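Local coordinates for Non-catalytic protein 1 (Piromyces equi, PDB 1WCU), which probably binds plant cell-wall polysaccharides as a non-catalytic family 29 carbohydrate-binding module, at residues S94-S97 and F101-Y104; A47-N52 and K77-R82. All coordinates share one frame; numbering follows the deposited sequence. Where two conformers were deposited one is given.

Contact 1. Residues S94-S97 and F101-Y104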
loop_
_atom_site.group_PDB
_atom_site.type_symbol
_atom_site.label_atom_id
_atom_site.label_comp_id
_atom_site.label_asym_id
_atom_site.label_seq_id
_atom_site.Cartn_x
_atom_site.Cartn_y
_atom_site.Cartn_z
ATOM N N SER A 94 9.356 0.955 4.960
ATOM C CA SER A 94 8.890 0.283 6.168
ATOM C C SER A 94 7.938 1.185 6.914
ATOM O O SER A 94 8.006 2.407 6.762
ATOM C CB SER A 94 10.055 -0.079 7.072
ATOM O OG SER A 94 10.727 1.074 7.502
ATOM N N PHE A 95 7.045 0.586 7.697
ATOM C CA PHE A 95 6.220 1.346 8.632
ATOM C C PHE A 95 6.532 0.834 10.026
ATOM O O PHE A 95 7.044 -0.275 10.182
ATOM C CB PHE A 95 4.707 1.262 8.320
ATOM C CG PHE A 95 4.148 -0.120 8.381
ATOM C CD1 PHE A 95 4.205 -0.947 7.266
ATOM C CD2 PHE A 95 3.589 -0.617 9.543
ATOM C CE1 PHE A 95 3.714 -2.214 7.313
ATOM C CE2 PHE A 95 3.093 -1.901 9.593
ATOM C CZ PHE A 95 3.147 -2.703 8.472
ATOM N N ARG A 96 6.193 1.647 11.019
ATOM C CA ARG A 96 6.508 1.333 12.424
ATOM C C ARG A 96 5.284 1.589 13.304
ATOM O O ARG A 96 4.240 2.002 12.814
ATOM C CB ARG A 96 7.753 2.093 12.886
ATOM C CG ARG A 96 7.791 3.569 12.538
ATOM C CD ARG A 96 6.822 4.400 13.354
ATOM N NE ARG A 96 6.996 5.836 13.072
ATOM C CZ ARG A 96 6.434 6.801 13.795
ATOM N NH1 ARG A 96 5.692 6.505 14.852
ATOM N NH2 ARG A 96 6.639 8.082 13.483
ATOM N N SER A 97 5.395 1.342 14.603
ATOM C CA SER A 97 4.236 1.497 15.488
ATOM C C SER A 97 3.926 2.971 15.684
ATOM O O SER A 97 4.833 3.809 15.812
ATOM C CB SER A 97 4.439 0.784 16.853
ATOM O OG SER A 97 4.870 -0.537 16.567
ATOM N N PHE A 101 -2.647 7.893 13.322
ATOM C CA PHE A 101 -2.234 7.781 11.924
ATOM C C PHE A 101 -0.988 8.604 11.620
ATOM O O PHE A 101 -0.911 9.794 11.944
ATOM C CB PHE A 101 -3.413 8.147 11.003
ATOM C CG PHE A 101 -4.471 7.084 10.979
ATOM C CD1 PHE A 101 -4.353 5.993 10.141
ATOM C CD2 PHE A 101 -5.533 7.117 11.863
ATOM C CE1 PHE A 101 -5.291 4.976 10.160
ATOM C CE2 PHE A 101 -6.472 6.113 11.879
ATOM C CZ PHE A 101 -6.349 5.033 11.029
ATOM N N THR A 102 -0.006 7.935 11.030
ATOM C CA THR A 102 1.280 8.518 10.637
ATOM C C THR A 102 1.380 8.479 9.108
ATOM O O THR A 102 1.063 7.463 8.489
ATOM C CB THR A 102 2.419 7.667 11.223
ATOM O OG1 THR A 102 2.268 7.598 12.649
ATOM C CG2 THR A 102 3.798 8.183 10.873
ATOM N N GLU A 103 1.812 9.583 8.498
ATOM C CA GLU A 103 2.003 9.656 7.065
ATOM C C GLU A 103 3.326 9.038 6.656
ATOM O O GLU A 103 4.356 9.251 7.326
ATOM C CB GLU A 103 2.032 11.119 6.593
ATOM C CG GLU A 103 0.813 11.947 6.956
ATOM C CD GLU A 103 0.891 13.351 6.372
ATOM O OE1 GLU A 103 1.450 14.248 7.043
ATOM O OE2 GLU A 103 0.382 13.561 5.268
ATOM N N TYR A 104 3.308 8.308 5.542
ATOM C CA TYR A 104 4.498 7.783 4.911
ATOM C C TYR A 104 4.458 8.077 3.414
ATOM O O TYR A 104 3.389 7.987 2.789
ATOM C CB TYR A 104 4.558 6.268 5.086
ATOM C CG TYR A 104 4.669 5.767 6.518
ATOM C CD1 TYR A 104 3.539 5.572 7.309
ATOM C CD2 TYR A 104 5.906 5.468 7.079
ATOM C CE1 TYR A 104 3.643 5.125 8.620
ATOM C CE2 TYR A 104 6.009 5.006 8.382
ATOM C CZ TYR A 104 4.874 4.839 9.144
ATOM O OH TYR A 104 4.963 4.344 10.439
HETATM O O HOH W 1 2.591 3.769 11.635
#
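Tyr-104 reaches from strand 101-109 to the backbone of Arg-96, and this residue pair carries most of the contact. The Arg-96 amide N donates to the Tyr-104 hydroxyl, OH, at 3.0 Å, and the bond is almost straight (172°). Water 1 adds a second link to the same residue. It donates to Arg-96 O at 2.7 Å and hydrogen-bonds to Tyr-104 OH, lying at the edge of the ring and in its plane. The hydroxyl is thus tied to both polar backbone atoms of Arg-96, one directly and one through water. The arginine chain bends at its second torsion (chi2 72°), which curls it past the end of the phenol, with CD 3.5 Å from Tyr-104 OH. Its guanidinium stands steeply to the tyrosine ring, with the planes 74° apart. To one side of the hydroxyl, Thr-102 CG2 lies over one face of the guanidinium, toward its rim, 3.9 Å from Arg-96 NH2. Arg-96 NH1 turns back to Ser-97 O at 3.0 Å, a bond lying in the guanidinium plane. Phe-95 CB makes a CH-pi contact over one face of the Tyr-104 ring, 4.1 Å from its centroid. The Phe-95 ring turns off toward the core, onto Val-68 and Ile-129. Strands 90-98 and 101-109 belong to different sheets of the beta sandwich, so the tyrosine spans the two near the short connection between them. The chemistry implies a polar anchor at the module surface: a hydroxyl docked on backbone groups, backed by a methylene, with the bent arginine chain closing over its hydroxyl end.

Contact 2. Residues A47-N52 and K77-R82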
loop_
_atom_site.group_PDB
_atom_site.type_symbol
_atom_site.label_atom_id
_atom_site.label_comp_id
_atom_site.label_asym_id
_atom_site.label_seq_id
_atom_site.Cartn_x
_atom_site.Cartn_y
_atom_site.Cartn_z
ATOM N N ALA A 47 -0.052 -10.427 4.238
ATOM C CA ALA A 47 -0.052 -9.209 3.429
ATOM C C ALA A 47 -1.400 -8.901 2.826
ATOM O O ALA A 47 -2.165 -9.808 2.495
ATOM C CB ALA A 47 0.914 -9.343 2.294
ATOM N N ILE A 48 -1.648 -7.611 2.607
ATOM C CA ILE A 48 -2.562 -7.204 1.540
ATOM C C ILE A 48 -1.724 -6.873 0.306
ATOM O O ILE A 48 -0.544 -6.519 0.416
ATOM C CB ILE A 48 -3.469 -6.023 1.918
ATOM C CG1 ILE A 48 -2.648 -4.806 2.352
ATOM C CG2 ILE A 48 -4.498 -6.454 2.924
ATOM C CD1 ILE A 48 -3.469 -3.547 2.432
ATOM N N SER A 49 -2.306 -7.026 -0.874
ATOM C CA SER A 49 -1.639 -6.629 -2.115
ATOM C C SER A 49 -2.700 -5.995 -3.015
ATOM O O SER A 49 -3.590 -6.682 -3.543
ATOM C CB SER A 49 -0.948 -7.812 -2.777
ATOM O OG SER A 49 -0.274 -7.344 -3.930
ATOM N N LEU A 50 -2.643 -4.672 -3.134
ATOM C CA LEU A 50 -3.733 -3.924 -3.726
ATOM C C LEU A 50 -3.465 -3.757 -5.216
ATOM O O LEU A 50 -2.580 -2.991 -5.639
ATOM C CB LEU A 50 -3.926 -2.584 -3.007
ATOM C CG LEU A 50 -4.184 -2.747 -1.503
ATOM C CD1 LEU A 50 -4.241 -1.368 -0.845
ATOM C CD2 LEU A 50 -5.475 -3.539 -1.219
ATOM N N LYS A 51 -4.230 -4.521 -5.983
ATOM C CA LYS A 51 -4.125 -4.637 -7.442
ATOM C C LYS A 51 -4.975 -3.580 -8.130
ATOM O O LYS A 51 -6.139 -3.390 -7.793
ATOM C CB LYS A 51 -4.579 -6.053 -7.864
ATOM C CG LYS A 51 -4.873 -6.252 -9.353
ATOM C CD LYS A 51 -3.610 -6.327 -10.226
ATOM C CE LYS A 51 -4.026 -6.600 -11.682
ATOM N NZ LYS A 51 -2.922 -6.954 -12.623
ATOM N N ASN A 52 -4.353 -2.883 -9.081
ATOM C CA ASN A 52 -5.042 -1.931 -9.955
ATOM C C ASN A 52 -5.681 -2.681 -11.117
ATOM O O ASN A 52 -4.975 -3.248 -11.945
ATOM C CB ASN A 52 -4.027 -0.897 -10.465
ATOM C CG ASN A 52 -4.668 0.322 -11.055
ATOM O OD1 ASN A 52 -5.810 0.289 -11.513
ATOM N ND2 ASN A 52 -3.955 1.425 -11.008
ATOM N N LYS A 77 5.863 -2.874 -0.190
ATOM C CA LYS A 77 6.542 -3.410 -1.359
ATOM C C LYS A 77 5.681 -3.184 -2.597
ATOM O O LYS A 77 4.507 -2.840 -2.496
ATOM C CB LYS A 77 6.772 -4.916 -1.207
ATOM C CG LYS A 77 7.445 -5.363 0.088
ATOM C CD LYS A 77 7.537 -6.864 0.139
ATOM C CE LYS A 77 8.210 -7.419 1.382
ATOM N NZ LYS A 77 8.684 -8.776 1.064
ATOM N N VAL A 78 6.265 -3.436 -3.759
ATOM C CA VAL A 78 5.515 -3.560 -5.009
ATOM C C VAL A 78 5.744 -4.948 -5.616
ATOM O O VAL A 78 6.772 -5.578 -5.367
ATOM C CB VAL A 78 5.867 -2.439 -6.049
ATOM C CG1 VAL A 78 5.528 -1.072 -5.477
ATOM C CG2 VAL A 78 7.304 -2.506 -6.480
ATOM N N GLN A 79 4.753 -5.437 -6.359
ATOM C CA GLN A 79 4.912 -6.644 -7.152
ATOM C C GLN A 79 4.157 -6.472 -8.479
ATOM O O GLN A 79 3.687 -5.378 -8.805
ATOM C CB GLN A 79 4.476 -7.911 -6.382
ATOM C CG GLN A 79 2.975 -7.986 -6.161
ATOM C CD GLN A 79 2.464 -9.252 -5.507
ATOM O OE1 GLN A 79 1.533 -9.193 -4.706
ATOM N NE2 GLN A 79 3.005 -10.412 -5.897
ATOM N N GLY A 80 4.076 -7.524 -9.280
ATOM C CA GLY A 80 3.542 -7.403 -10.635
ATOM C C GLY A 80 4.388 -6.450 -11.461
ATOM O O GLY A 80 3.863 -5.664 -12.259
ATOM N N VAL A 81 5.704 -6.540 -11.281
ATOM C CA VAL A 81 6.643 -5.640 -11.942
ATOM C C VAL A 81 6.969 -6.150 -13.344
ATOM O O VAL A 81 7.291 -7.321 -13.547
ATOM C CB VAL A 81 7.936 -5.474 -11.106
ATOM C CG1 VAL A 81 8.920 -4.513 -11.770
ATOM C CG2 VAL A 81 7.583 -4.939 -9.723
ATOM N N ARG A 82 6.859 -5.265 -14.330
ATOM C CA ARG A 82 7.096 -5.644 -15.720
ATOM C C ARG A 82 8.529 -6.130 -15.840
ATOM O O ARG A 82 9.530 -5.418 -15.375
ATOM C CB ARG A 82 6.843 -4.450 -16.641
ATOM C CG ARG A 82 6.699 -4.753 -18.132
ATOM C CD ARG A 82 6.378 -3.446 -18.827
ATOM N NE ARG A 82 6.232 -3.629 -20.267
ATOM C CZ ARG A 82 5.842 -2.674 -21.091
ATOM N NH1 ARG A 82 5.553 -1.484 -20.623
ATOM N NH2 ARG A 82 5.769 -2.927 -22.387
#
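Ser-49 and Gln-79 join by one side-chain hydrogen bond, the sole close approach between 47-52 and 77-82. The two residues also mark the register, with their CA atoms 8.3 Å apart. Strand 116-121 runs between the two strands in the sheet, so the bond is made across a central strand and the two backbones do not pair with each other. Along the second segment, Lys-77 comes first and lays its side chain on Gln-120 of that middle strand. Val-78 points away from 47-52, to the other face, where it meets Phe-114. Gln-79 then makes the contact. With chi1 at 70°, CG is wedged between N and C of its own backbone, and the straight chain beyond it carries the amide to the serine. Ser-49 CB points toward the 77-82 segment, and chi1 of -177° sets OG opposite its own N, where it meets the amide. Ser-49 OG donates to Gln-79 OE1 at 2.7 Å, in the plane of the carbonyl and on a lone pair, with a C=O...OG angle of 137°. Ser-49 CB follows at 3.4 Å from Gln-79 OE1. Gln-79 NE2 donates to Glu-86 O, so each end of the buried amide has a partner, which should settle which way round it sits. After Gln-79 the strand ends. Gly-80 takes a positive phi, and the chain leaves the sheet as a loop through Val-81 and Arg-82. The arrangement is a side-chain hydrogen bond between two strands that both pair with 116-121, on one face of a sheet in a beta sandwich (jelly roll). With Trp-25, Arg-116 and Gln-120 alongside, this is probably the ligand-binding face, as in other family 29 modules.

Both contacts reach the five-strand sheet, where strands 74-79 and 90-98 are neighbours and follow each other in the chain. Contact 2 stays within that sheet, whereas contact 1 leaves its outermost strand for the second sheet. The pair lie on opposite sides of the chain's centre, with their own centres 19 Å apart. Their nearest atoms are about 7 Å apart, and they do not touch. Contact 2 is buried and contact 1 lies at the surface. Contact 2 is complete in the sequence before contact 1 begins. The sugar probably lies along the face of the five-strand sheet that carries Trp-25, as in other family 29 modules; contact 2 lies in that face and contact 1 at the sheet's edge.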